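Side-chain contacts in CDA peptide synthetase I (Streptomyces coelicolor, PDB 5DU9), which belongs to the condensation-domain family of peptide synthetases and has the fold of the CoA-dependent acyltransferase clan: residues A[254-259]-A[269-274]; A[263-268]-A[327-332]; A[273-278]-A[288-293]. The protein carries 1 engineered substitution. All blocks are in the same frame, centred on the assembly; numbering follows the deposited sequence.

Contact 1. Residues A[254-259]-A[269-274]; sequences EVLGRA and RVVIAG
The helical segments 254-259 and 269-274, joined through Leu256, Ala259, Val270 and Val271, run almost perpendicular to each other. Their N-to-C directions differ by 102° and their short axes come within 10.1 Å. The backbones are nearest where Leu256 CA faces Val270 CA at 7.1 Å. Helix 250-263 is kinked here, since the N atoms of Val255 and Leu256 make no bond to the preceding turn; the regular pattern resumes at Arg258 N, which bonds to Glu254 O at 3.2 Å.

The crossing is entirely apolar between side chains. Val270 aims its CB at the other helix, and with CG1 anti to the backbone N (chi1 174°) this one methyl receives two partners. Ala259 CB meets it at 4.1 Å and Leu256 CD2 at 4.2 Å, from directions roughly at right angles, so that CG1 settles between two side chains one helical turn apart. The CB of Leu256 does not point across, but its extended chain (chi2 172°) carries the isobutyl end nearer. Its two methyls then part: CD2 goes to Val270, while CD1 reaches Val271 CG2 at a looser 4.4 Å. Leu256 thus spans both valines, while Ala259 meets Val270 alone, and all four residues are buried.

Consecutive helices packed crosswise after a very short link resemble an alpha-alpha corner. Helix 418-437 closes over the first helix, with Leu432 and Ala436 against Leu256 and Ala436 also touching Ala259. The second helix has further neighbours: Val271 rests on Val366 of strand 363-366, and Ala273 on Phe325 of helix 325-341.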
ATOM      1  N   GLU A 254      10.639   1.741  19.562  1.00 15.42           N
ATOM      2  CA  GLU A 254      11.248   0.521  20.091  1.00 14.67           C
ATOM      3  C   GLU A 254      10.308  -0.246  21.019  1.00 14.59           C
ATOM      4  O   GLU A 254      10.364  -1.475  21.086  1.00 15.26           O
ATOM      5  CB  GLU A 254      12.545   0.854  20.835  1.00 15.78           C
ATOM      6  CG  GLU A 254      13.740   1.054  19.916  1.00 19.15           C
ATOM      7  CD  GLU A 254      14.939   1.670  20.620  1.00 22.26           C
ATOM      8  OE1 GLU A 254      14.853   1.951  21.838  1.00 21.33           O
ATOM      9  OE2 GLU A 254      15.973   1.875  19.948  1.00 23.11           O
ATOM     10  N   VAL A 255       9.444   0.476  21.729  1.00 14.51           N
ATOM     11  CA  VAL A 255       8.523  -0.157  22.667  1.00 14.41           C
ATOM     12  C   VAL A 255       7.599  -1.159  21.964  1.00 14.97           C
ATOM     13  O   VAL A 255       7.175  -2.141  22.569  1.00 14.74           O
ATOM     14  CB  VAL A 255       7.682   0.901  23.422  1.00 17.21           C
ATOM     15  CG1 VAL A 255       6.751   1.640  22.472  1.00 16.65           C
ATOM     16  CG2 VAL A 255       6.902   0.261  24.565  1.00 16.63           C
ATOM     17  N   LEU A 256       7.305  -0.922  20.686  1.00 13.71           N
ATOM     18  CA  LEU A 256       6.480  -1.848  19.915  1.00 12.16           C
ATOM     19  C   LEU A 256       7.185  -3.189  19.751  1.00 14.85           C
ATOM     20  O   LEU A 256       6.555  -4.246  19.796  1.00 14.35           O
ATOM     21  CB  LEU A 256       6.149  -1.263  18.542  1.00 13.83           C
ATOM     22  CG  LEU A 256       5.235  -0.040  18.527  1.00 17.46           C
ATOM     23  CD1 LEU A 256       5.156   0.527  17.121  1.00 14.09           C
ATOM     24  CD2 LEU A 256       3.847  -0.393  19.038  1.00 20.65           C
ATOM     25  N   GLY A 257       8.499  -3.134  19.560  1.00 12.71           N
ATOM     26  CA  GLY A 257       9.309  -4.336  19.475  1.00 16.28           C
ATOM     27  C   GLY A 257       9.340  -5.094  20.789  1.00 16.06           C
ATOM     28  O   GLY A 257       9.322  -6.320  20.800  1.00 15.38           O
ATOM     29  N   ARG A 258       9.387  -4.365  21.900  1.00 14.29           N
ATOM     30  CA  ARG A 258       9.401  -4.996  23.212  1.00 14.23           C
ATOM     31  C   ARG A 258       8.056  -5.653  23.502  1.00 15.17           C
ATOM     32  O   ARG A 258       8.001  -6.731  24.101  1.00 14.17           O
ATOM     33  CB  ARG A 258       9.756  -3.977  24.298  1.00 15.27           C
ATOM     34  CG  ARG A 258      11.197  -3.497  24.217  1.00 15.69           C
ATOM     35  CD  ARG A 258      11.643  -2.797  25.493  1.00 20.98           C
ATOM     36  NE  ARG A 258      10.894  -1.570  25.762  1.00 19.00           N
ATOM     37  CZ  ARG A 258      11.203  -0.371  25.272  1.00 20.66           C
ATOM     38  NH1 ARG A 258      12.241  -0.220  24.456  1.00 19.31           N
ATOM     39  NH2 ARG A 258      10.463   0.682  25.591  1.00 24.70           N
ATOM     40  N   ALA A 259       6.968  -5.021  23.063  1.00 13.54           N
ATOM     41  CA  ALA A 259       5.648  -5.620  23.240  1.00 13.05           C
ATOM     42  C   ALA A 259       5.527  -6.883  22.399  1.00 12.62           C
ATOM     43  O   ALA A 259       4.934  -7.866  22.824  1.00 12.78           O
ATOM     44  CB  ALA A 259       4.553  -4.629  22.871  1.00 12.71           C
ATOM     45  N   ARG A 269       1.052  -7.221  14.337  1.00 12.19           N
ATOM     46  CA  ARG A 269      -0.129  -7.672  15.078  1.00 12.38           C
ATOM     47  C   ARG A 269      -0.365  -6.778  16.293  1.00 11.49           C
ATOM     48  O   ARG A 269      -1.509  -6.506  16.666  1.00 14.36           O
ATOM     49  CB  ARG A 269       0.021  -9.130  15.524  1.00 13.16           C
ATOM     50  CG  ARG A 269       0.199 -10.124  14.380  1.00 16.13           C
ATOM     51  CD  ARG A 269      -1.066 -10.233  13.547  1.00 17.30           C
ATOM     52  NE  ARG A 269      -0.915 -11.158  12.424  1.00 14.51           N
ATOM     53  CZ  ARG A 269      -1.124 -12.470  12.488  1.00 14.53           C
ATOM     54  NH1 ARG A 269      -1.470 -13.048  13.630  1.00 18.02           N
ATOM     55  NH2 ARG A 269      -0.960 -13.213  11.401  1.00 13.92           N
ATOM     56  N   VAL A 270       0.720  -6.334  16.917  1.00 12.47           N
ATOM     57  CA  VAL A 270       0.626  -5.417  18.048  1.00 11.27           C
ATOM     58  C   VAL A 270      -0.003  -4.104  17.588  1.00 11.49           C
ATOM     59  O   VAL A 270      -0.843  -3.527  18.275  1.00 13.70           O
ATOM     60  CB  VAL A 270       2.011  -5.154  18.682  1.00 12.59           C
ATOM     61  CG1 VAL A 270       1.928  -4.091  19.779  1.00 13.56           C
ATOM     62  CG2 VAL A 270       2.589  -6.449  19.243  1.00 14.31           C
ATOM     63  N   VAL A 271       0.397  -3.630  16.414  1.00 11.76           N
ATOM     64  CA  VAL A 271      -0.170  -2.397  15.877  1.00 11.01           C
ATOM     65  C   VAL A 271      -1.659  -2.561  15.573  1.00 12.27           C
ATOM     66  O   VAL A 271      -2.465  -1.696  15.911  1.00 13.23           O
ATOM     67  CB  VAL A 271       0.589  -1.951  14.612  1.00 12.07           C
ATOM     68  CG1 VAL A 271      -0.094  -0.766  13.940  1.00 11.89           C
ATOM     69  CG2 VAL A 271       2.018  -1.591  14.969  1.00 13.80           C
ATOM     70  N   ILE A 272      -2.024  -3.664  14.927  1.00 13.13           N
ATOM     71  CA  ILE A 272      -3.426  -3.920  14.625  1.00 12.65           C
ATOM     72  C   ILE A 272      -4.239  -3.964  15.921  1.00 10.75           C
ATOM     73  O   ILE A 272      -5.313  -3.367  16.009  1.00 12.01           O
ATOM     74  CB  ILE A 272      -3.593  -5.236  13.831  1.00 11.21           C
ATOM     75  CG1 ILE A 272      -3.017  -5.066  12.429  1.00 11.92           C
ATOM     76  CG2 ILE A 272      -5.058  -5.629  13.722  1.00 13.24           C
ATOM     77  CD1 ILE A 272      -2.800  -6.374  11.679  1.00 15.94           C
ATOM     78  N   ALA A 273      -3.726  -4.662  16.929  1.00 12.54           N
ATOM     79  CA  ALA A 273      -4.390  -4.703  18.230  1.00 11.67           C
ATOM     80  C   ALA A 273      -4.524  -3.299  18.820  1.00 11.90           C
ATOM     81  O   ALA A 273      -5.537  -2.967  19.437  1.00 12.57           O
ATOM     82  CB  ALA A 273      -3.629  -5.611  19.187  1.00 12.22           C
ATOM     83  N   GLY A 274      -3.501  -2.473  18.619  1.00 12.74           N
ATOM     84  CA  GLY A 274      -3.529  -1.098  19.081  1.00 13.66           C
ATOM     85  C   GLY A 274      -4.631  -0.285  18.429  1.00 13.44           C
ATOM     86  O   GLY A 274      -5.314   0.487  19.095  1.00 14.59           O
TER

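Contact 2. Residues A[263-268]-A[327-332]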
ATOM      1  N   THR A 263       4.730 -10.519  24.064  1.00 13.81           N
ATOM      2  CA  THR A 263       3.493 -11.213  23.723  1.00 14.29           C
ATOM      3  C   THR A 263       3.758 -12.400  22.806  1.00 16.85           C
ATOM      4  O   THR A 263       2.925 -13.301  22.692  1.00 15.80           O
ATOM      5  CB  THR A 263       2.479 -10.276  23.042  1.00 15.80           C
ATOM      6  OG1 THR A 263       3.021  -9.763  21.815  1.00 14.18           O
ATOM      7  CG2 THR A 263       2.124  -9.110  23.961  1.00 15.12           C
ATOM      8  N   GLY A 264       4.919 -12.397  22.163  1.00 13.38           N
ATOM      9  CA  GLY A 264       5.255 -13.423  21.195  1.00 13.35           C
ATOM     10  C   GLY A 264       4.598 -13.207  19.851  1.00 12.57           C
ATOM     11  O   GLY A 264       4.648 -14.081  18.990  1.00 15.30           O
ATOM     12  N   ALA A 265       3.967 -12.047  19.674  1.00 13.24           N
ATOM     13  CA  ALA A 265       3.315 -11.701  18.416  1.00 11.42           C
ATOM     14  C   ALA A 265       4.201 -10.796  17.577  1.00 12.69           C
ATOM     15  O   ALA A 265       4.935  -9.965  18.106  1.00 13.92           O
ATOM     16  CB  ALA A 265       1.976 -11.023  18.683  1.00 12.93           C
ATOM     17  N   HIS A 266       4.119 -10.943  16.261  1.00 13.25           N
ATOM     18  CA  HIS A 266       4.835 -10.054  15.356  1.00 13.79           C
ATOM     19  C   HIS A 266       4.349  -8.621  15.575  1.00 11.40           C
ATOM     20  O   HIS A 266       3.177  -8.401  15.874  1.00 12.60           O
ATOM     21  CB  HIS A 266       4.630 -10.503  13.911  1.00 12.86           C
ATOM     22  CG  HIS A 266       5.355  -9.664  12.909  1.00 13.14           C
ATOM     23  ND1 HIS A 266       4.717  -8.730  12.118  1.00 16.59           N
ATOM     24  CD2 HIS A 266       6.663  -9.619  12.563  1.00 12.51           C
ATOM     25  CE1 HIS A 266       5.602  -8.146  11.332  1.00 15.79           C
ATOM     26  NE2 HIS A 266       6.791  -8.668  11.580  1.00 15.43           N
ATOM     27  N   TRP A 267       5.238  -7.643  15.443  1.00 12.46           N
ATOM     28  CA  TRP A 267       4.892  -6.285  15.852  1.00 10.05           C
ATOM     29  C   TRP A 267       3.732  -5.693  15.052  1.00 11.72           C
ATOM     30  O   TRP A 267       3.027  -4.829  15.552  1.00 13.43           O
ATOM     31  CB  TRP A 267       6.105  -5.366  15.747  1.00 10.31           C
ATOM     32  CG  TRP A 267       6.491  -5.014  14.351  1.00 10.11           C
ATOM     33  CD1 TRP A 267       7.202  -5.787  13.475  1.00 16.59           C
ATOM     34  CD2 TRP A 267       6.199  -3.794  13.665  1.00 11.05           C
ATOM     35  NE1 TRP A 267       7.365  -5.121  12.285  1.00 15.31           N
ATOM     36  CE2 TRP A 267       6.758  -3.895  12.376  1.00 12.27           C
ATOM     37  CE3 TRP A 267       5.520  -2.623  14.018  1.00 11.51           C
ATOM     38  CZ2 TRP A 267       6.660  -2.871  11.439  1.00 13.73           C
ATOM     39  CZ3 TRP A 267       5.422  -1.608  13.085  1.00 11.84           C
ATOM     40  CH2 TRP A 267       5.988  -1.741  11.809  1.00 15.20           C
ATOM     41  N   ALA A 268       3.517  -6.155  13.823  1.00 11.69           N
ATOM     42  CA  ALA A 268       2.383  -5.657  13.035  1.00 12.06           C
ATOM     43  C   ALA A 268       1.064  -6.055  13.697  1.00 14.05           C
ATOM     44  O   ALA A 268       0.076  -5.318  13.636  1.00 12.28           O
ATOM     45  CB  ALA A 268       2.444  -6.185  11.605  1.00 13.16           C
ATOM     46  N   ARG A 327      -4.446  -9.562  25.794  1.00 15.37           N
ATOM     47  CA  ARG A 327      -5.595 -10.363  25.392  1.00 15.68           C
ATOM     48  C   ARG A 327      -6.129  -9.912  24.038  1.00 15.38           C
ATOM     49  O   ARG A 327      -6.566 -10.731  23.234  1.00 15.82           O
ATOM     50  CB  ARG A 327      -6.710 -10.294  26.434  1.00 16.80           C
ATOM     51  CG  ARG A 327      -7.921 -11.161  26.096  1.00 17.35           C
ATOM     52  CD  ARG A 327      -7.573 -12.648  26.135  1.00 21.85           C
ATOM     53  NE  ARG A 327      -8.717 -13.500  25.817  1.00 28.67           N
ATOM     54  CZ  ARG A 327      -9.088 -13.835  24.584  1.00 35.91           C
ATOM     55  NH1 ARG A 327      -8.416 -13.387  23.530  1.00 27.63           N
ATOM     56  NH2 ARG A 327     -10.142 -14.617  24.403  1.00 36.20           N
ATOM     57  N   VAL A 328      -6.103  -8.608  23.780  1.00 14.68           N
ATOM     58  CA  VAL A 328      -6.544  -8.104  22.485  1.00 14.12           C
ATOM     59  C   VAL A 328      -5.593  -8.571  21.386  1.00 13.22           C
ATOM     60  O   VAL A 328      -6.030  -8.896  20.283  1.00 14.72           O
ATOM     61  CB  VAL A 328      -6.645  -6.567  22.478  1.00 14.11           C
ATOM     62  CG1 VAL A 328      -7.063  -6.057  21.102  1.00 16.13           C
ATOM     63  CG2 VAL A 328      -7.649  -6.108  23.529  1.00 15.16           C
ATOM     64  N   VAL A 329      -4.296  -8.608  21.685  1.00 12.91           N
ATOM     65  CA  VAL A 329      -3.320  -9.137  20.735  1.00 12.25           C
ATOM     66  C   VAL A 329      -3.663 -10.598  20.406  1.00 12.80           C
ATOM     67  O   VAL A 329      -3.601 -11.010  19.252  1.00 14.56           O
ATOM     68  CB  VAL A 329      -1.873  -9.021  21.280  1.00 12.17           C
ATOM     69  CG1 VAL A 329      -0.881  -9.772  20.388  1.00 15.04           C
ATOM     70  CG2 VAL A 329      -1.464  -7.557  21.395  1.00 16.70           C
ATOM     71  N   GLU A 330      -4.049 -11.373  21.414  1.00 13.19           N
ATOM     72  CA  GLU A 330      -4.453 -12.763  21.181  1.00 13.58           C
ATOM     73  C   GLU A 330      -5.705 -12.840  20.308  1.00 17.51           C
ATOM     74  O   GLU A 330      -5.818 -13.705  19.435  1.00 16.76           O
ATOM     75  CB  GLU A 330      -4.694 -13.479  22.508  1.00 16.98           C
ATOM     76  CG  GLU A 330      -3.435 -13.711  23.319  1.00 22.57           C
ATOM     77  CD  GLU A 330      -3.720 -14.258  24.707  1.00 46.67           C
ATOM     78  OE1 GLU A 330      -4.895 -14.556  25.005  1.00 39.37           O
ATOM     79  OE2 GLU A 330      -2.764 -14.390  25.501  1.00 51.97           O
ATOM     80  N   THR A 331      -6.649 -11.936  20.554  1.00 13.88           N
ATOM     81  CA  THR A 331      -7.877 -11.876  19.771  1.00 14.09           C
ATOM     82  C   THR A 331      -7.545 -11.583  18.310  1.00 13.26           C
ATOM     83  O   THR A 331      -8.105 -12.192  17.396  1.00 15.68           O
ATOM     84  CB  THR A 331      -8.833 -10.809  20.336  1.00 14.59           C
ATOM     85  OG1 THR A 331      -9.205 -11.185  21.665  1.00 15.51           O
ATOM     86  CG2 THR A 331     -10.091 -10.672  19.479  1.00 18.74           C
ATOM     87  N   VAL A 332      -6.616 -10.660  18.099  1.00 12.56           N
ATOM     88  CA  VAL A 332      -6.165 -10.322  16.752  1.00 11.85           C
ATOM     89  C   VAL A 332      -5.516 -11.531  16.084  1.00 14.36           C
ATOM     90  O   VAL A 332      -5.788 -11.829  14.925  1.00 14.79           O
ATOM     91  CB  VAL A 332      -5.170  -9.139  16.781  1.00 11.30           C
ATOM     92  CG1 VAL A 332      -4.424  -8.994  15.456  1.00 11.77           C
ATOM     93  CG2 VAL A 332      -5.901  -7.852  17.117  1.00 11.96           C
TER
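Ala265 and Val329 meet methyl to methyl, tip to tip. Val329 CG1 lies 3.6 Å from Ala265 CB, and both the CB-CG1 bond of the valine and the CA-CB bond of the alanine point nearly along the line joining the two carbons. Placing CG1 anti to the backbone N (chi1 171°) sends that branch across to Ala265, while CG2 turns to Ala273 of helix 267-283. Thr263 approaches the same methyl differently: its side chain crosses that of Val329 at about a right angle, and OG1 comes within 4.2 Å of Val329 CG1, a van der Waals distance.

Thr263 OG1 has polar work of its own. A chi1 of 61° sets the hydroxyl between the backbone N and the carbonyl carbon, where it accepts from Ala265 N at 3.3 Å with an N-H...O angle of 157°, forming an ST turn. The hydroxyl is also hydrogen-bonded to Ala259 O, one turn back in helix 250-263, so two backbone groups hold the oxygen and fix its rotation. Gly264, the first residue to leave the helix, has positive phi, and His266 occupies the N-cap position of the next helix. The link between the two helices is therefore compact, and it presents Thr263 and Ala265 together to helix 325-341.

At the neighbouring buried positions of that helix Val332 packs on Ala273, and Val328 on Ala273 and Val443. Thr263, which is partly exposed, also touches Pro439.

Contact 3. Residues A[273-278]-A[288-293]; sequences AGVAAF and VVVSVP
The bond from Ala277 N to Ala273 O, 2.8 Å long, lies in the helical turn that carries Val275 and Ala276, which meet Val290 and Val288 of the strand. Phe278 N to Gly274 O, at 2.9 Å, continues the same regular turn. The backbones come nearest at Ala276 and Val288, whose CA atoms are 6.4 Å apart.

Two separate apolar pairs make the contact. Val275 and Val290 cross obliquely, each touching through CG1, at 3.9 Å. On the helix this branch is anti to the backbone N (chi1 177°); on the strand it is anti to the carbonyl carbon (chi1 -60°), which lifts it off the strand toward the helix. Two residues earlier, on the same face of the strand, Val288 spreads both methyls over Ala276. Its CG2 meets Ala276 CB at 4.0 Å, and its CG1 lies 4.1 Å from Ala276 O, so the valine fork covers both the methyl and the carbonyl.

Helix 267-283 thus packs on one face of strand 287-294. At the strand's edges Val288 and Val290 make backbone bonds to Leu317 and Leu315 of strand 311-318, while Ser291 bonds to Val364 of strand 363-366. Leu317 also touches Ala276, and Phe428 of helix 418-437 also touches Val275. The side chain of Val290 is about 13 Å from the bound (2S)-2-amino-N-butyl-propanamide.

Because all four touching residues are buried and only hydrocarbon groups meet side chain to side chain, the pairing of these two segments probably rests on burial of apolar surface and close van der Waals fit, while the strand's backbone bonds run to its neighbouring strands.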
ATOM      1  N   ALA A 273      -3.726  -4.662  16.929  1.00 12.54           N
ATOM      2  CA  ALA A 273      -4.390  -4.703  18.230  1.00 11.67           C
ATOM      3  C   ALA A 273      -4.524  -3.299  18.820  1.00 11.90           C
ATOM      4  O   ALA A 273      -5.537  -2.967  19.437  1.00 12.57           O
ATOM      5  CB  ALA A 273      -3.629  -5.611  19.187  1.00 12.22           C
ATOM      6  N   GLY A 274      -3.501  -2.473  18.619  1.00 12.74           N
ATOM      7  CA  GLY A 274      -3.529  -1.098  19.081  1.00 13.66           C
ATOM      8  C   GLY A 274      -4.631  -0.285  18.429  1.00 13.44           C
ATOM      9  O   GLY A 274      -5.314   0.487  19.095  1.00 14.59           O
ATOM     10  N   VAL A 275      -4.805  -0.449  17.121  1.00 12.12           N
ATOM     11  CA  VAL A 275      -5.892   0.227  16.424  1.00 12.48           C
ATOM     12  C   VAL A 275      -7.238  -0.274  16.950  1.00 13.33           C
ATOM     13  O   VAL A 275      -8.136   0.518  17.210  1.00 14.21           O
ATOM     14  CB  VAL A 275      -5.810   0.026  14.894  1.00 12.15           C
ATOM     15  CG1 VAL A 275      -6.992   0.691  14.203  1.00 13.76           C
ATOM     16  CG2 VAL A 275      -4.511   0.591  14.351  1.00 14.03           C
ATOM     17  N   ALA A 276      -7.375  -1.586  17.118  1.00 13.75           N
ATOM     18  CA  ALA A 276      -8.614  -2.155  17.638  1.00 13.90           C
ATOM     19  C   ALA A 276      -8.938  -1.596  19.021  1.00 14.36           C
ATOM     20  O   ALA A 276     -10.074  -1.225  19.301  1.00 15.52           O
ATOM     21  CB  ALA A 276      -8.520  -3.672  17.692  1.00 13.57           C
ATOM     22  N   ALA A 277      -7.928  -1.542  19.885  1.00 14.17           N
ATOM     23  CA  ALA A 277      -8.094  -1.011  21.232  1.00 15.01           C
ATOM     24  C   ALA A 277      -8.452   0.471  21.200  1.00 15.77           C
ATOM     25  O   ALA A 277      -9.287   0.936  21.976  1.00 16.72           O
ATOM     26  CB  ALA A 277      -6.822  -1.230  22.039  1.00 14.70           C
ATOM     27  N   PHE A 278      -7.813   1.206  20.296  1.00 15.19           N
ATOM     28  CA  PHE A 278      -8.081   2.632  20.119  1.00 15.87           C
ATOM     29  C   PHE A 278      -9.530   2.876  19.695  1.00 16.65           C
ATOM     30  O   PHE A 278     -10.210   3.749  20.238  1.00 17.77           O
ATOM     31  CB  PHE A 278      -7.116   3.217  19.084  1.00 15.21           C
ATOM     32  CG  PHE A 278      -7.307   4.687  18.827  1.00 16.18           C
ATOM     33  CD1 PHE A 278      -6.926   5.625  19.771  1.00 17.81           C
ATOM     34  CD2 PHE A 278      -7.849   5.129  17.634  1.00 21.30           C
ATOM     35  CE1 PHE A 278      -7.091   6.978  19.536  1.00 17.60           C
ATOM     36  CE2 PHE A 278      -8.019   6.482  17.391  1.00 21.46           C
ATOM     37  CZ  PHE A 278      -7.640   7.407  18.347  1.00 18.83           C
ATOM     38  N   VAL A 288     -15.346  -4.417  16.936  1.00 17.81           N
ATOM     39  CA  VAL A 288     -14.646  -3.473  16.083  1.00 17.05           C
ATOM     40  C   VAL A 288     -14.209  -4.169  14.805  1.00 18.22           C
ATOM     41  O   VAL A 288     -13.878  -5.359  14.805  1.00 18.93           O
ATOM     42  CB  VAL A 288     -13.426  -2.855  16.797  1.00 32.42           C
ATOM     43  CG1 VAL A 288     -13.880  -2.058  18.014  1.00 27.05           C
ATOM     44  CG2 VAL A 288     -12.432  -3.928  17.203  1.00 34.80           C
ATOM     45  N   VAL A 289     -14.236  -3.418  13.713  1.00 16.07           N
ATOM     46  CA  VAL A 289     -13.755  -3.903  12.429  1.00 16.05           C
ATOM     47  C   VAL A 289     -12.592  -3.042  11.968  1.00 14.48           C
ATOM     48  O   VAL A 289     -12.665  -1.813  12.012  1.00 17.43           O
ATOM     49  CB  VAL A 289     -14.866  -3.882  11.364  1.00 16.34           C
ATOM     50  CG1 VAL A 289     -14.353  -4.418  10.036  1.00 19.68           C
ATOM     51  CG2 VAL A 289     -16.061  -4.694  11.837  1.00 19.24           C
ATOM     52  N   VAL A 290     -11.514  -3.699  11.562  1.00 13.67           N
ATOM     53  CA  VAL A 290     -10.462  -3.035  10.814  1.00 12.83           C
ATOM     54  C   VAL A 290     -10.271  -3.816   9.528  1.00 18.76           C
ATOM     55  O   VAL A 290     -10.616  -4.994   9.455  1.00 26.55           O
ATOM     56  CB  VAL A 290      -9.145  -2.947  11.602  1.00 16.22           C
ATOM     57  CG1 VAL A 290      -9.358  -2.152  12.889  1.00 16.71           C
ATOM     58  CG2 VAL A 290      -8.598  -4.322  11.909  1.00 18.30           C
ATOM     59  N   SER A 291      -9.748  -3.151   8.507  1.00 13.32           N
ATOM     60  CA  SER A 291      -9.477  -3.805   7.235  1.00 12.94           C
ATOM     61  C   SER A 291      -7.983  -4.005   7.078  1.00 14.02           C
ATOM     62  O   SER A 291      -7.189  -3.113   7.388  1.00 13.23           O
ATOM     63  CB  SER A 291     -10.039  -2.984   6.070  1.00 13.54           C
ATOM     64  OG  SER A 291     -11.454  -2.858   6.160  1.00 17.21           O
ATOM     65  N   VAL A 292      -7.610  -5.188   6.602  1.00 12.00           N
ATOM     66  CA  VAL A 292      -6.221  -5.580   6.502  1.00 10.17           C
ATOM     67  C   VAL A 292      -5.876  -5.928   5.055  1.00 12.31           C
ATOM     68  O   VAL A 292      -6.553  -6.742   4.436  1.00 14.19           O
ATOM     69  CB  VAL A 292      -5.930  -6.793   7.418  1.00 17.09           C
ATOM     70  CG1 VAL A 292      -4.480  -7.218   7.309  1.00 21.16           C
ATOM     71  CG2 VAL A 292      -6.280  -6.454   8.861  1.00 17.83           C
ATOM     72  N   PRO A 293      -4.830  -5.299   4.501  1.00 10.61           N
ATOM     73  CA  PRO A 293      -4.375  -5.745   3.181  1.00 11.99           C
ATOM     74  C   PRO A 293      -3.520  -7.009   3.245  1.00 14.40           C
ATOM     75  O   PRO A 293      -2.769  -7.206   4.202  1.00 16.57           O
ATOM     76  CB  PRO A 293      -3.550  -4.558   2.665  1.00 16.39           C
ATOM     77  CG  PRO A 293      -3.192  -3.747   3.865  1.00 22.28           C
ATOM     78  CD  PRO A 293      -3.988  -4.219   5.047  1.00 16.19           C
TER

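Overall arrangement
From the N terminus, helix 250-263 turns through a short link into helix 267-283, and contact 1 closes this loop of nine residues. Contact 2 starts at the end of helix 250-263 and its link, and closes across 58 intervening residues onto helix 325-341, so its segments alternate with those of contact 1. Contact 3 begins where contact 1 ends, sharing Ala273 and Gly274, closes another nine-residue loop onto strand 287-294, and lies wholly within the span of contact 2. Helix 267-283 serves all three. Ile272 CG2 meets Val332 CG1 at 3.8 Å and Val290 CG2 at 4.2 Å, tying three helices and a strand together through a largely apolar set of contacts.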